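Local structure of probable glucarate dehydratase (Mycobacterium smegmatis str. MC2 155, 3VDG) at residues Thr31-Pro43 and Glu407-Cys420. The protein probably dehydrates an acid sugar such as glucarate, as expected of an enolase-superfamily enzyme with a metal site in its barrel domain. Residues are numbered along the deposited sequence; the frame is centred on the assembly and turned at random.
Sequences TGARVTPVAFADP and EDALAALHEQYLRC
In the enolase-superfamily architecture, where an N-terminal capping domain sits on a C-terminal barrel, P37, V38 and A39 of the first strand of the three-stranded antiparallel sheet meet L413, H414 and Y417 of a helix from far along the chain. Strand 31-41 is an outermost strand of that sheet, and helix 407-420 crosses it at 81°, the two segment axes approaching to 5.4 Å. Three hydrogen bonds join them. H414 ND1 donates to P37 O at 2.8 Å, nearly straight and in both the imidazole and carbonyl planes; CG anti to the backbone N (chi1 176°) carries the ring to the strand, and chi2 (61°) turns its ND1 edge to P37 O. This is consistent with a proton on ND1. A39 N reaches L413 O at 3.1 Å from above the carbonyl plane, while Y417 N, the helix's own donor, comes from the opposite face, so the carbonyl serves helix and strand together. Q416, extended beyond CG, brings NE2 to A39 O (2.8 Å); a second bond from NE2, to E378, ties it to a nearby loop. P37 lies over one face of the Y417 ring, its CB 3.6 Å from the ring centroid, a CH-pi contact suited to a compact, rigid pyrrolidine ring, and R423 makes a cation-pi contact with the same tyrosine. A39, having only a methyl, lets the helix come close: its CB is 3.6 Å from Y417 CA. L410 CD1 fits against both V38 CG1 and T36 CG2. Toward the helix start, R34 and E407 stay beyond salt-bridge range; R34 NE pairs with D64 in a salt bridge, and E407 OE2 accepts a hydrogen bond from Q62. Directional bonds to backbone atoms thus join strand and helix alongside apolar packing.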
loop_
_atom_site.group_PDB
_atom_site.type_symbol
_atom_site.label_atom_id
_atom_site.label_comp_id
_atom_site.label_asym_id
_atom_site.label_seq_id
_atom_site.Cartn_x
_atom_site.Cartn_y
_atom_site.Cartn_z
ATOM N N THR A 31 23.681 6.116 -11.842
ATOM C CA THR A 31 25.067 5.920 -12.268
ATOM C C THR A 31 25.983 5.607 -11.078
ATOM O O THR A 31 27.068 5.078 -11.244
ATOM C CB THR A 31 25.602 7.145 -13.028
ATOM O OG1 THR A 31 25.433 8.313 -12.221
ATOM C CG2 THR A 31 24.856 7.321 -14.374
ATOM N N GLY A 32 25.532 5.908 -9.867
ATOM C CA GLY A 32 26.355 5.679 -8.683
ATOM C C GLY A 32 25.716 6.327 -7.474
ATOM O O GLY A 32 24.718 7.039 -7.603
ATOM N N ALA A 33 26.266 6.051 -6.293
ATOM C CA ALA A 33 25.843 6.725 -5.074
ATOM C C ALA A 33 27.068 7.111 -4.258
ATOM O O ALA A 33 28.026 6.345 -4.150
ATOM C CB ALA A 33 24.949 5.823 -4.253
ATOM N N ARG A 34 27.030 8.307 -3.697
ATOM C CA ARG A 34 28.038 8.764 -2.745
ATOM C C ARG A 34 27.413 8.695 -1.351
ATOM O O ARG A 34 26.393 9.332 -1.104
ATOM C CB ARG A 34 28.421 10.208 -3.075
ATOM C CG ARG A 34 29.168 10.320 -4.404
ATOM C CD ARG A 34 29.292 11.762 -4.837
ATOM N NE ARG A 34 28.050 12.271 -5.404
ATOM C CZ ARG A 34 27.719 13.559 -5.391
ATOM N NH1 ARG A 34 28.535 14.443 -4.838
ATOM N NH2 ARG A 34 26.584 13.969 -5.923
ATOM N N VAL A 35 28.008 7.897 -0.469
ATOM C CA VAL A 35 27.548 7.753 0.917
ATOM C C VAL A 35 28.522 8.491 1.852
ATOM O O VAL A 35 29.703 8.162 1.894
ATOM C CB VAL A 35 27.487 6.265 1.334
ATOM C CG1 VAL A 35 26.949 6.127 2.763
ATOM C CG2 VAL A 35 26.647 5.464 0.354
ATOM N N THR A 36 28.030 9.488 2.584
ATOM C CA THR A 36 28.872 10.315 3.449
ATOM C C THR A 36 28.420 10.199 4.906
ATOM O O THR A 36 27.367 10.726 5.275
ATOM C CB THR A 36 28.782 11.808 3.052
ATOM O OG1 THR A 36 29.072 11.947 1.658
ATOM C CG2 THR A 36 29.782 12.659 3.849
ATOM N N PRO A 37 29.219 9.522 5.746
ATOM C CA PRO A 37 28.840 9.511 7.170
ATOM C C PRO A 37 29.091 10.878 7.816
ATOM O O PRO A 37 30.069 11.545 7.488
ATOM C CB PRO A 37 29.711 8.380 7.773
ATOM C CG PRO A 37 30.792 8.111 6.778
ATOM C CD PRO A 37 30.365 8.643 5.432
ATOM N N VAL A 38 28.177 11.324 8.675
ATOM C CA VAL A 38 28.311 12.603 9.360
ATOM C C VAL A 38 28.063 12.408 10.855
ATOM O O VAL A 38 27.488 11.394 11.264
ATOM C CB VAL A 38 27.303 13.629 8.817
ATOM C CG1 VAL A 38 27.574 13.884 7.331
ATOM C CG2 VAL A 38 25.868 13.135 9.044
ATOM N N ALA A 39 28.493 13.368 11.670
ATOM C CA ALA A 39 28.215 13.327 13.115
ATOM C C ALA A 39 27.868 14.731 13.568
ATOM O O ALA A 39 28.451 15.714 13.104
ATOM C CB ALA A 39 29.414 12.770 13.890
ATOM N N PHE A 40 26.884 14.833 14.451
ATOM C CA PHE A 40 26.462 16.116 14.971
ATOM C C PHE A 40 26.245 16.009 16.482
ATOM O O PHE A 40 25.893 14.951 16.983
ATOM C CB PHE A 40 25.182 16.597 14.263
ATOM C CG PHE A 40 24.066 15.579 14.244
ATOM C CD1 PHE A 40 24.018 14.601 13.268
ATOM C CD2 PHE A 40 23.042 15.629 15.180
ATOM C CE1 PHE A 40 22.991 13.673 13.241
ATOM C CE2 PHE A 40 22.008 14.697 15.156
ATOM C CZ PHE A 40 21.987 13.718 14.182
ATOM N N ALA A 41 26.473 17.111 17.185
ATOM C CA ALA A 41 26.380 17.167 18.646
ATOM C C ALA A 41 25.011 16.784 19.170
ATOM O O ALA A 41 23.966 17.187 18.625
ATOM C CB ALA A 41 26.760 18.550 19.164
ATOM N N ASP A 42 25.035 16.025 20.261
ATOM C CA ASP A 42 23.813 15.514 20.902
ATOM C C ASP A 42 24.046 15.643 22.406
ATOM O O ASP A 42 25.142 15.322 22.883
ATOM C CB ASP A 42 23.660 14.028 20.558
ATOM C CG ASP A 42 22.216 13.513 20.721
ATOM O OD1 ASP A 42 21.268 14.333 20.792
ATOM O OD2 ASP A 42 22.035 12.272 20.745
ATOM N N PRO A 43 23.040 16.112 23.155
ATOM C CA PRO A 43 23.186 16.230 24.606
ATOM C C PRO A 43 23.098 14.868 25.311
ATOM O O PRO A 43 22.725 13.874 24.686
ATOM C CB PRO A 43 21.975 17.088 25.016
ATOM C CG PRO A 43 21.382 17.607 23.737
ATOM C CD PRO A 43 21.728 16.594 22.697
ATOM N N GLU A 407 27.083 21.784 0.547
ATOM C CA GLU A 407 28.304 20.970 0.483
ATOM C C GLU A 407 29.317 21.344 1.591
ATOM O O GLU A 407 30.071 20.488 2.065
ATOM C CB GLU A 407 28.955 21.017 -0.911
ATOM C CG GLU A 407 28.180 20.289 -2.022
ATOM C CD GLU A 407 28.236 18.750 -1.963
ATOM O OE1 GLU A 407 29.015 18.157 -1.178
ATOM O OE2 GLU A 407 27.490 18.101 -2.731
ATOM N N ASP A 408 29.325 22.608 2.003
ATOM C CA ASP A 408 30.246 23.025 3.060
ATOM C C ASP A 408 29.812 22.457 4.400
ATOM O O ASP A 408 30.648 22.046 5.207
ATOM C CB ASP A 408 30.328 24.549 3.158
ATOM C CG ASP A 408 31.106 25.166 2.004
ATOM O OD1 ASP A 408 31.922 24.468 1.359
ATOM O OD2 ASP A 408 30.891 26.355 1.738
ATOM N N ALA A 409 28.506 22.439 4.640
ATOM C CA ALA A 409 27.982 21.863 5.880
ATOM C C ALA A 409 28.183 20.349 5.934
ATOM O O ALA A 409 28.565 19.806 6.975
ATOM C CB ALA A 409 26.521 22.221 6.054
ATOM N N LEU A 410 27.900 19.671 4.823
ATOM C CA LEU A 410 28.163 18.240 4.689
ATOM C C LEU A 410 29.612 17.897 4.970
ATOM O O LEU A 410 29.888 16.930 5.688
ATOM C CB LEU A 410 27.776 17.711 3.289
ATOM C CG LEU A 410 28.029 16.227 3.016
ATOM C CD1 LEU A 410 27.206 15.371 3.984
ATOM C CD2 LEU A 410 27.710 15.838 1.571
ATOM N N ALA A 411 30.542 18.672 4.403
ATOM C CA ALA A 411 31.971 18.386 4.595
ATOM C C ALA A 411 32.379 18.600 6.054
ATOM O O ALA A 411 33.181 17.835 6.608
ATOM C CB ALA A 411 32.828 19.245 3.667
ATOM N N ALA A 412 31.809 19.631 6.674
ATOM C CA ALA A 412 32.100 19.923 8.077
ATOM C C ALA A 412 31.611 18.809 8.990
ATOM O O ALA A 412 32.326 18.389 9.903
ATOM C CB ALA A 412 31.485 21.249 8.491
ATOM N N LEU A 413 30.393 18.316 8.760
ATOM C CA LEU A 413 29.888 17.223 9.609
ATOM C C LEU A 413 30.559 15.895 9.297
ATOM O O LEU A 413 30.603 15.006 10.144
ATOM C CB LEU A 413 28.358 17.096 9.542
ATOM C CG LEU A 413 27.563 18.321 9.994
ATOM C CD1 LEU A 413 26.077 17.979 9.954
ATOM C CD2 LEU A 413 27.960 18.799 11.382
ATOM N N HIS A 414 31.067 15.736 8.078
ATOM C CA HIS A 414 31.829 14.542 7.780
ATOM C C HIS A 414 33.159 14.592 8.502
ATOM O O HIS A 414 33.637 13.584 9.015
ATOM C CB HIS A 414 32.043 14.372 6.283
ATOM C CG HIS A 414 32.920 13.191 5.936
ATOM N ND1 HIS A 414 32.589 11.920 6.253
ATOM C CD2 HIS A 414 34.152 13.124 5.283
ATOM C CE1 HIS A 414 33.548 11.081 5.820
ATOM N NE2 HIS A 414 34.509 11.822 5.227
ATOM N N GLU A 415 33.761 15.778 8.545
ATOM C CA GLU A 415 35.053 15.953 9.222
ATOM C C GLU A 415 34.854 15.700 10.728
ATOM O O GLU A 415 35.662 15.044 11.371
ATOM C CB GLU A 415 35.607 17.363 8.948
ATOM C CG GLU A 415 36.837 17.756 9.767
ATOM C CD GLU A 415 38.078 16.910 9.489
ATOM O OE1 GLU A 415 38.158 16.257 8.425
ATOM O OE2 GLU A 415 38.993 16.906 10.346
ATOM N N GLN A 416 33.756 16.211 11.271
ATOM C CA GLN A 416 33.359 15.930 12.655
ATOM C C GLN A 416 33.228 14.426 12.939
ATOM O O GLN A 416 33.736 13.921 13.942
ATOM C CB GLN A 416 32.085 16.709 12.981
ATOM C CG GLN A 416 31.716 16.746 14.451
ATOM C CD GLN A 416 30.862 17.947 14.791
ATOM O OE1 GLN A 416 31.338 18.897 15.406
ATOM N NE2 GLN A 416 29.600 17.917 14.390
ATOM N N TYR A 417 32.585 13.689 12.041
ATOM C CA TYR A 417 32.536 12.237 12.162
ATOM C C TYR A 417 33.917 11.583 12.196
ATOM O O TYR A 417 34.165 10.699 13.015
ATOM C CB TYR A 417 31.698 11.642 11.031
ATOM C CG TYR A 417 31.840 10.155 10.815
ATOM C CD1 TYR A 417 31.008 9.248 11.472
ATOM C CD2 TYR A 417 32.791 9.653 9.926
ATOM C CE1 TYR A 417 31.133 7.886 11.257
ATOM C CE2 TYR A 417 32.925 8.301 9.712
ATOM C CZ TYR A 417 32.086 7.423 10.372
ATOM O OH TYR A 417 32.215 6.078 10.148
ATOM N N LEU A 418 34.807 11.986 11.293
ATOM C CA LEU A 418 36.143 11.390 11.260
ATOM C C LEU A 418 36.847 11.639 12.602
ATOM O O LEU A 418 37.424 10.729 13.181
ATOM C CB LEU A 418 36.976 11.949 10.093
ATOM C CG LEU A 418 36.511 11.514 8.697
ATOM C CD1 LEU A 418 37.294 12.219 7.593
ATOM C CD2 LEU A 418 36.603 9.997 8.548
ATOM N N ARG A 419 36.734 12.863 13.109
ATOM C CA ARG A 419 37.459 13.271 14.316
ATOM C C ARG A 419 36.859 12.767 15.624
ATOM O O ARG A 419 37.594 12.513 16.565
ATOM C CB ARG A 419 37.599 14.797 14.376
ATOM C CG ARG A 419 38.701 15.361 13.480
ATOM C CD ARG A 419 38.910 16.856 13.717
ATOM N NE ARG A 419 37.814 17.669 13.187
ATOM C CZ ARG A 419 36.765 18.086 13.896
ATOM N NH1 ARG A 419 36.654 17.777 15.183
ATOM N NH2 ARG A 419 35.819 18.817 13.314
ATOM N N CYS A 420 35.536 12.637 15.699
ATOM C CA CYS A 420 34.889 12.301 16.970
ATOM C C CYS A 420 35.193 10.863 17.387
ATOM O O CYS A 420 34.977 10.498 18.536
ATOM C CB CYS A 420 33.368 12.489 16.894
ATOM S SG CYS A 420 32.525 11.107 16.071
HETATM O O HOH W 1 28.085 17.323 -4.966
#